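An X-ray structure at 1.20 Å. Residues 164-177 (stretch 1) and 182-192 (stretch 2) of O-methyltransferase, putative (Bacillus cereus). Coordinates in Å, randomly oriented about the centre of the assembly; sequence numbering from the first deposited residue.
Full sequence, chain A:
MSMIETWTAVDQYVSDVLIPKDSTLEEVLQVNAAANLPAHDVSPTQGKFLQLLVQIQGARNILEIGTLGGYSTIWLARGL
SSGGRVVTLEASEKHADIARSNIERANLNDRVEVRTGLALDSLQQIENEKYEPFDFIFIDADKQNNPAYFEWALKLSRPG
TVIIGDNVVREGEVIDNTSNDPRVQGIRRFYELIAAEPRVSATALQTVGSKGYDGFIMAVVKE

Stretch 1 (164-177) IGDNVVREGEVIDN
Stretch 2 (182-192) PRVQGIRRFYE

Two arginines of like charge come close at this contact: Arg170 NH2 sits 3.6 Å from Arg183 NE, over one face of the Arg183 guanidinium, while Arg183 CB covers a face of the Arg170 group. Arg170 (chi1 -39°, then t, p) curls back so that its NH1 donates to Asn167 O at 3.1 Å, and Arg183 (m, t, m) finds partners just outside the stretches.

A continuous helix, 182-192, continuing later in the chain, packs against an irregular chain: a strand that enters from earlier and includes Ile164 and Gly165, a loop, then a 3-10 segment at 173-175. Two CA pairs set the register, Val168 with Ile187 at 5.8 Å and Val174 with Val184 at 5.7 Å; helix numbers fall between them, but step back up at Asn177 with Gln185 (7.3 Å). The loop turns through positive phi at Asn167 (57/52), Arg170 (45/67), Glu171 (58/25) and Gly172 (87/-3); at Gly172 a CB would jam against the preceding carbonyl. Gly165 is also tightly constrained, since an ideal CB would lie 2.8 Å from Phe190 CE2.

Val168 (m) points toward the helix, its CG1 3.3 Å from Ile187 CD1 (m, m) and 4.2 Å from Phe190 CD2, at the edge of that ring (t, chi2 49°). Val174 (p) places CG2 4.0 Å from Ile187 CG2 and 3.7 Å from Tyr191 CE2. Val184 (t) brings CG1 to 3.4 Å from Glu173 O.

Two helix side chains donate to backbone carbonyls, one in the loop and one in the 3-10 segment. Tyr191 (chi1 -82°, chi2 -90°) donates from OH to Val168 O at 2.9 Å, near its ring plane. Arg188 (m, t, p) donates from NH1 to Val174 O at 2.9 Å and 162°; Asn177 CB covers one guanidinium face, 3.4 Å from Arg188 NH2. Water 1 extends this grip, accepting from Arg188 NH1 at 3.0 Å and donating from its O to Ile175 O at 2.8 Å.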

ATOM      1  N   ILE A 164       9.033  -2.568  -4.116  1.00  7.80           N
ATOM      2  CA  ILE A 164       8.156  -1.451  -4.435  1.00  7.38           C
ATOM      3  C   ILE A 164       8.803  -0.702  -5.586  1.00  6.79           C
ATOM      4  O   ILE A 164       9.983  -0.345  -5.509  1.00  7.22           O
ATOM      5  CB  ILE A 164       8.015  -0.457  -3.263  1.00  6.97           C
ATOM      6  CG1 ILE A 164       7.280  -1.116  -2.092  1.00  7.58           C
ATOM      7  CG2 ILE A 164       7.270   0.793  -3.732  1.00  7.28           C
ATOM      8  CD1 ILE A 164       5.828  -1.443  -2.378  1.00 11.20           C
ATOM      9  N   GLY A 165       8.042  -0.494  -6.658  1.00  6.21           N
ATOM     10  CA  GLY A 165       8.539   0.252  -7.802  1.00  6.33           C
ATOM     11  C   GLY A 165       7.711   1.519  -7.895  1.00  7.18           C
ATOM     12  O   GLY A 165       6.503   1.452  -8.112  1.00  7.25           O
ATOM     13  N   ASP A 166       8.344   2.673  -7.724  1.00  5.82           N
ATOM     14  CA  ASP A 166       7.640   3.949  -7.770  1.00  6.57           C
ATOM     15  C   ASP A 166       7.544   4.510  -9.185  1.00  6.66           C
ATOM     16  O   ASP A 166       8.304   4.118 -10.080  1.00  7.71           O
ATOM     17  CB  ASP A 166       8.373   4.954  -6.869  1.00  6.60           C
ATOM     18  CG  ASP A 166       7.548   6.198  -6.558  1.00  6.51           C
ATOM     19  OD1 ASP A 166       6.301   6.111  -6.546  1.00  7.14           O
ATOM     20  OD2 ASP A 166       8.157   7.262  -6.288  1.00  7.50           O
ATOM     21  N   ASN A 167       6.589   5.419  -9.372  1.00  6.85           N
ATOM     22  CA  ASN A 167       6.394   6.121 -10.634  1.00  7.18           C
ATOM     23  C   ASN A 167       6.176   5.207 -11.833  1.00  6.74           C
ATOM     24  O   ASN A 167       6.831   5.355 -12.870  1.00  7.50           O
ATOM     25  CB  ASN A 167       7.600   7.035 -10.878  1.00  8.22           C
ATOM     26  CG  ASN A 167       7.970   7.841  -9.644  1.00  8.80           C
ATOM     27  OD1 ASN A 167       9.064   7.692  -9.094  1.00  8.79           O
ATOM     28  ND2 ASN A 167       7.053   8.691  -9.195  1.00  9.47           N
ATOM     29  N   VAL A 168       5.231   4.280 -11.703  1.00  7.30           N
ATOM     30  CA  VAL A 168       4.963   3.343 -12.778  1.00  8.40           C
ATOM     31  C   VAL A 168       3.632   3.541 -13.506  1.00  7.64           C
ATOM     32  O   VAL A 168       3.144   2.625 -14.163  1.00  7.39           O
ATOM     33  CB  VAL A 168       5.072   1.888 -12.268  1.00 10.75           C
ATOM     34  CG1 VAL A 168       6.498   1.620 -11.794  1.00 13.31           C
ATOM     35  CG2 VAL A 168       4.082   1.651 -11.141  1.00 12.17           C
ATOM     36  N   VAL A 169       3.054   4.735 -13.389  1.00  7.61           N
ATOM     37  CA  VAL A 169       1.801   5.063 -14.080  1.00  7.46           C
ATOM     38  C   VAL A 169       2.051   6.297 -14.946  1.00  8.40           C
ATOM     39  O   VAL A 169       1.576   6.381 -16.081  1.00  8.91           O
ATOM     40  CB  VAL A 169       0.651   5.301 -13.076  1.00  7.15           C
ATOM     41  CG1 VAL A 169      -0.548   5.931 -13.770  1.00  8.72           C
ATOM     42  CG2 VAL A 169       0.247   3.967 -12.458  1.00  8.22           C
ATOM     43  N   ARG A 170       2.804   7.242 -14.392  1.00  8.29           N
ATOM     44  CA  ARG A 170       3.224   8.451 -15.094  1.00  9.67           C
ATOM     45  C   ARG A 170       2.140   9.175 -15.893  1.00 10.35           C
ATOM     46  O   ARG A 170       2.187   9.249 -17.125  1.00 10.51           O
ATOM     47  CB  ARG A 170       4.410   8.087 -15.994  1.00  9.91           C
ATOM     48  CG  ARG A 170       5.375   7.102 -15.324  1.00 10.31           C
ATOM     49  CD  ARG A 170       6.636   6.870 -16.146  1.00 11.43           C
ATOM     50  NE  ARG A 170       7.499   8.046 -16.172  1.00 12.23           N
ATOM     51  CZ  ARG A 170       8.363   8.377 -15.215  1.00 12.02           C
ATOM     52  NH1 ARG A 170       8.507   7.622 -14.131  1.00 11.32           N
ATOM     53  NH2 ARG A 170       9.083   9.481 -15.334  1.00 13.48           N
ATOM     54  N   GLU A 171       1.170   9.716 -15.163  1.00 10.40           N
ATOM     55  CA  GLU A 171       0.054  10.463 -15.733  1.00 10.89           C
ATOM     56  C   GLU A 171      -0.767   9.658 -16.738  1.00 11.56           C
ATOM     57  O   GLU A 171      -1.432  10.221 -17.611  1.00 14.08           O
ATOM     58  CB  GLU A 171       0.566  11.766 -16.361  1.00 12.94           C
ATOM     59  CG  GLU A 171       1.342  12.623 -15.370  1.00 16.39           C
ATOM     60  CD  GLU A 171       1.607  14.025 -15.875  1.00 19.27           C
ATOM     61  OE1 GLU A 171       2.081  14.171 -17.021  1.00 22.10           O
ATOM     62  OE2 GLU A 171       1.350  14.983 -15.114  1.00 21.79           O
ATOM     63  N   GLY A 172      -0.728   8.337 -16.592  1.00 10.03           N
ATOM     64  CA  GLY A 172      -1.483   7.460 -17.467  1.00 10.78           C
ATOM     65  C   GLY A 172      -0.792   7.052 -18.755  1.00  9.95           C
ATOM     66  O   GLY A 172      -1.339   6.264 -19.527  1.00 12.17           O
ATOM     67  N   GLU A 173       0.408   7.574 -18.989  1.00 10.28           N
ATOM     68  CA  GLU A 173       1.143   7.258 -20.208  1.00 11.98           C
ATOM     69  C   GLU A 173       1.614   5.811 -20.283  1.00 11.26           C
ATOM     70  O   GLU A 173       1.984   5.324 -21.353  1.00 11.80           O
ATOM     71  CB  GLU A 173       2.339   8.202 -20.348  1.00 12.80           C
ATOM     72  CG  GLU A 173       1.947   9.634 -20.671  1.00 16.24           C
ATOM     73  CD  GLU A 173       3.137  10.570 -20.692  1.00 18.67           C
ATOM     74  OE1 GLU A 173       4.173  10.198 -21.283  1.00 17.78           O
ATOM     75  OE2 GLU A 173       3.034  11.682 -20.128  1.00 21.69           O
ATOM     76  N   VAL A 174       1.591   5.118 -19.150  1.00 10.05           N
ATOM     77  CA  VAL A 174       2.029   3.729 -19.105  1.00 10.95           C
ATOM     78  C   VAL A 174       1.282   2.829 -20.096  1.00 11.00           C
ATOM     79  O   VAL A 174       1.805   1.796 -20.508  1.00 10.59           O
ATOM     80  CB  VAL A 174       1.882   3.151 -17.672  1.00 10.82           C
ATOM     81  CG1 VAL A 174       0.422   3.147 -17.247  1.00 11.64           C
ATOM     82  CG2 VAL A 174       2.470   1.753 -17.606  1.00 12.88           C
ATOM     83  N   ILE A 175       0.075   3.221 -20.495  1.00 11.13           N
ATOM     84  CA  ILE A 175      -0.701   2.402 -21.427  1.00 12.61           C
ATOM     85  C   ILE A 175      -0.374   2.665 -22.895  1.00 13.97           C
ATOM     86  O   ILE A 175      -0.870   1.967 -23.781  1.00 14.59           O
ATOM     87  CB  ILE A 175      -2.224   2.592 -21.204  1.00 11.88           C
ATOM     88  CG1 ILE A 175      -3.013   1.636 -22.105  1.00 18.10           C
ATOM     89  CG2 ILE A 175      -2.617   4.036 -21.474  1.00 14.31           C
ATOM     90  CD1 ILE A 175      -4.517   1.743 -21.957  1.00 19.18           C
ATOM     91  N   ASP A 176       0.468   3.659 -23.157  1.00 13.62           N
ATOM     92  CA  ASP A 176       0.837   3.976 -24.534  1.00 14.80           C
ATOM     93  C   ASP A 176       2.078   3.216 -24.993  1.00 13.58           C
ATOM     94  O   ASP A 176       3.205   3.610 -24.705  1.00 13.61           O
ATOM     95  CB  ASP A 176       1.069   5.476 -24.689  1.00 16.46           C
ATOM     96  CG  ASP A 176       1.381   5.862 -26.117  1.00 17.28           C
ATOM     97  OD1 ASP A 176       1.061   5.060 -27.020  1.00 18.92           O
ATOM     98  OD2 ASP A 176       1.933   6.960 -26.334  1.00 20.77           O
ATOM     99  N   ASN A 177       1.859   2.131 -25.727  1.00 14.86           N
ATOM    100  CA  ASN A 177       2.950   1.303 -26.221  1.00 15.21           C
ATOM    101  C   ASN A 177       3.858   2.034 -27.210  1.00 14.53           C
ATOM    102  O   ASN A 177       5.003   1.639 -27.420  1.00 14.60           O
ATOM    103  CB  ASN A 177       2.383   0.050 -26.890  1.00 17.95           C
ATOM    104  CG  ASN A 177       1.518   0.377 -28.086  1.00 20.14           C
ATOM    105  OD1 ASN A 177       0.465   1.002 -27.954  1.00 24.02           O
ATOM    106  ND2 ASN A 177       1.962  -0.039 -29.267  1.00 21.98           N
ATOM    107  N   PRO A 182      11.517   7.146 -22.944  1.00 12.13           N
ATOM    108  CA  PRO A 182      12.227   5.938 -22.516  1.00 11.99           C
ATOM    109  C   PRO A 182      11.846   5.461 -21.112  1.00 10.71           C
ATOM    110  O   PRO A 182      11.991   4.281 -20.790  1.00  9.97           O
ATOM    111  CB  PRO A 182      13.696   6.345 -22.630  1.00 12.98           C
ATOM    112  CG  PRO A 182      13.660   7.819 -22.361  1.00 14.18           C
ATOM    113  CD  PRO A 182      12.458   8.258 -23.165  1.00 13.78           C
ATOM    114  N   ARG A 183      11.359   6.379 -20.283  1.00 10.56           N
ATOM    115  CA  ARG A 183      10.947   6.030 -18.926  1.00  9.63           C
ATOM    116  C   ARG A 183       9.641   5.240 -18.977  1.00  9.62           C
ATOM    117  O   ARG A 183       9.431   4.308 -18.194  1.00 10.02           O
ATOM    118  CB  ARG A 183      10.780   7.300 -18.093  1.00  9.95           C
ATOM    119  CG  ARG A 183      12.084   8.067 -17.925  1.00 11.00           C
ATOM    120  CD  ARG A 183      11.854   9.441 -17.337  1.00 14.45           C
ATOM    121  NE  ARG A 183      11.033  10.262 -18.219  1.00 15.19           N
ATOM    122  CZ  ARG A 183      10.723  11.532 -17.984  1.00 16.86           C
ATOM    123  NH1 ARG A 183      11.168  12.133 -16.888  1.00 20.08           N
ATOM    124  NH2 ARG A 183       9.965  12.199 -18.843  1.00 17.53           N
ATOM    125  N   VAL A 184       8.761   5.614 -19.903  1.00  9.34           N
ATOM    126  CA  VAL A 184       7.493   4.916 -20.069  1.00 10.19           C
ATOM    127  C   VAL A 184       7.766   3.514 -20.618  1.00  9.59           C
ATOM    128  O   VAL A 184       7.180   2.532 -20.164  1.00  9.75           O
ATOM    129  CB  VAL A 184       6.552   5.675 -21.039  1.00  9.64           C
ATOM    130  CG1 VAL A 184       5.338   4.818 -21.372  1.00 11.14           C
ATOM    131  CG2 VAL A 184       6.102   6.984 -20.405  1.00 12.42           C
ATOM    132  N   GLN A 185       8.658   3.413 -21.598  1.00  9.71           N
ATOM    133  CA  GLN A 185       8.980   2.107 -22.159  1.00  9.49           C
ATOM    134  C   GLN A 185       9.627   1.233 -21.085  1.00  8.96           C
ATOM    135  O   GLN A 185       9.318   0.048 -20.975  1.00  8.62           O
ATOM    136  CB  GLN A 185       9.904   2.255 -23.375  1.00 10.88           C
ATOM    137  CG  GLN A 185       9.254   3.000 -24.542  1.00 12.25           C
ATOM    138  CD  GLN A 185       8.043   2.275 -25.116  1.00 13.39           C
ATOM    139  OE1 GLN A 185       7.225   2.872 -25.819  1.00 14.23           O
ATOM    140  NE2 GLN A 185       7.930   0.985 -24.830  1.00 11.14           N
ATOM    141  N   GLY A 186      10.508   1.824 -20.283  1.00  8.07           N
ATOM    142  CA  GLY A 186      11.155   1.073 -19.221  1.00  8.41           C
ATOM    143  C   GLY A 186      10.153   0.502 -18.231  1.00  8.36           C
ATOM    144  O   GLY A 186      10.286  -0.642 -17.797  1.00  8.67           O
ATOM    145  N   ILE A 187       9.147   1.292 -17.865  1.00  8.48           N
ATOM    146  CA  ILE A 187       8.140   0.819 -16.924  1.00  8.37           C
ATOM    147  C   ILE A 187       7.301  -0.293 -17.550  1.00  7.49           C
ATOM    148  O   ILE A 187       6.960  -1.263 -16.879  1.00  8.56           O
ATOM    149  CB  ILE A 187       7.233   1.979 -16.446  1.00  8.86           C
ATOM    150  CG1 ILE A 187       8.032   2.914 -15.528  1.00  9.61           C
ATOM    151  CG2 ILE A 187       6.006   1.435 -15.740  1.00 14.21           C
ATOM    152  CD1 ILE A 187       8.622   2.234 -14.308  1.00 15.99           C
ATOM    153  N   ARG A 188       6.974  -0.167 -18.833  1.00  8.47           N
ATOM    154  CA  ARG A 188       6.200  -1.214 -19.489  1.00  7.98           C
ATOM    155  C   ARG A 188       7.002  -2.523 -19.525  1.00  8.97           C
ATOM    156  O   ARG A 188       6.445  -3.597 -19.306  1.00  8.87           O
ATOM    157  CB  ARG A 188       5.792  -0.773 -20.902  1.00  8.61           C
ATOM    158  CG  ARG A 188       4.685   0.289 -20.903  1.00  8.79           C
ATOM    159  CD  ARG A 188       4.367   0.786 -22.308  1.00 11.10           C
ATOM    160  NE  ARG A 188       3.933  -0.287 -23.196  1.00 12.19           N
ATOM    161  CZ  ARG A 188       2.705  -0.791 -23.229  1.00 13.05           C
ATOM    162  NH1 ARG A 188       1.763  -0.321 -22.425  1.00 13.49           N
ATOM    163  NH2 ARG A 188       2.420  -1.773 -24.072  1.00 14.46           N
ATOM    164  N   ARG A 189       8.306  -2.430 -19.785  1.00  8.90           N
ATOM    165  CA  ARG A 189       9.179  -3.608 -19.811  1.00  8.96           C
ATOM    166  C   ARG A 189       9.166  -4.258 -18.422  1.00  8.87           C
ATOM    167  O   ARG A 189       9.222  -5.484 -18.287  1.00  8.73           O
ATOM    168  CB  ARG A 189      10.620  -3.201 -20.153  1.00 10.85           C
ATOM    169  CG  ARG A 189      10.841  -2.591 -21.534  1.00 13.06           C
ATOM    170  CD  ARG A 189      10.557  -3.589 -22.642  1.00 12.83           C
ATOM    171  NE  ARG A 189       9.137  -3.641 -22.965  1.00 12.69           N
ATOM    172  CZ  ARG A 189       8.477  -2.652 -23.557  1.00 12.24           C
ATOM    173  NH1 ARG A 189       9.113  -1.536 -23.894  1.00 12.77           N
ATOM    174  NH2 ARG A 189       7.181  -2.773 -23.809  1.00 13.26           N
ATOM    175  N   PHE A 190       9.109  -3.413 -17.396  1.00  7.96           N
ATOM    176  CA  PHE A 190       9.083  -3.829 -15.995  1.00  8.15           C
ATOM    177  C   PHE A 190       7.819  -4.650 -15.695  1.00  7.43           C
ATOM    178  O   PHE A 190       7.907  -5.743 -15.136  1.00  8.21           O
ATOM    179  CB  PHE A 190       9.162  -2.557 -15.137  1.00  8.18           C
ATOM    180  CG  PHE A 190       9.179  -2.786 -13.650  1.00  8.62           C
ATOM    181  CD1 PHE A 190      10.041  -3.702 -13.060  1.00 13.38           C
ATOM    182  CD2 PHE A 190       8.380  -1.997 -12.824  1.00 10.39           C
ATOM    183  CE1 PHE A 190      10.110  -3.823 -11.663  1.00 14.74           C
ATOM    184  CE2 PHE A 190       8.444  -2.108 -11.436  1.00  7.90           C
ATOM    185  CZ  PHE A 190       9.306  -3.018 -10.853  1.00 12.12           C
ATOM    186  N   TYR A 191       6.652  -4.133 -16.073  1.00  8.19           N
ATOM    187  CA  TYR A 191       5.392  -4.854 -15.857  1.00  7.50           C
ATOM    188  C   TYR A 191       5.469  -6.220 -16.547  1.00  7.04           C
ATOM    189  O   TYR A 191       5.129  -7.252 -15.963  1.00  8.41           O
ATOM    190  CB  TYR A 191       4.210  -4.079 -16.454  1.00  7.19           C
ATOM    191  CG  TYR A 191       3.638  -2.965 -15.599  1.00  6.61           C
ATOM    192  CD1 TYR A 191       2.607  -3.212 -14.693  1.00  6.97           C
ATOM    193  CD2 TYR A 191       4.082  -1.653 -15.748  1.00  6.42           C
ATOM    194  CE1 TYR A 191       2.026  -2.172 -13.963  1.00  7.42           C
ATOM    195  CE2 TYR A 191       3.513  -0.609 -15.024  1.00  7.12           C
ATOM    196  CZ  TYR A 191       2.481  -0.877 -14.135  1.00  7.27           C
ATOM    197  OH  TYR A 191       1.887   0.153 -13.432  1.00  8.02           O
ATOM    198  N   GLU A 192       5.921  -6.216 -17.796  1.00  8.14           N
ATOM    199  CA  GLU A 192       6.035  -7.440 -18.579  1.00  9.36           C
ATOM    200  C   GLU A 192       6.967  -8.470 -17.950  1.00  9.03           C
ATOM    201  O   GLU A 192       6.657  -9.658 -17.927  1.00 10.21           O
ATOM    202  CB  GLU A 192       6.507  -7.102 -19.995  1.00 10.59           C
ATOM    203  CG  GLU A 192       5.474  -6.348 -20.820  1.00 11.73           C
ATOM    204  CD  GLU A 192       6.086  -5.619 -22.005  1.00 14.63           C
ATOM    205  OE1 GLU A 192       7.254  -5.898 -22.344  1.00 17.47           O
ATOM    206  OE2 GLU A 192       5.399  -4.766 -22.601  1.00 14.55           O
TER
HETATM  207  O   HOH W   1      -1.029  -0.828 -23.267  1.00 25.53           O
HETATM  208  O   HOH W   2       5.835  -0.765 -25.277  1.00 13.63           O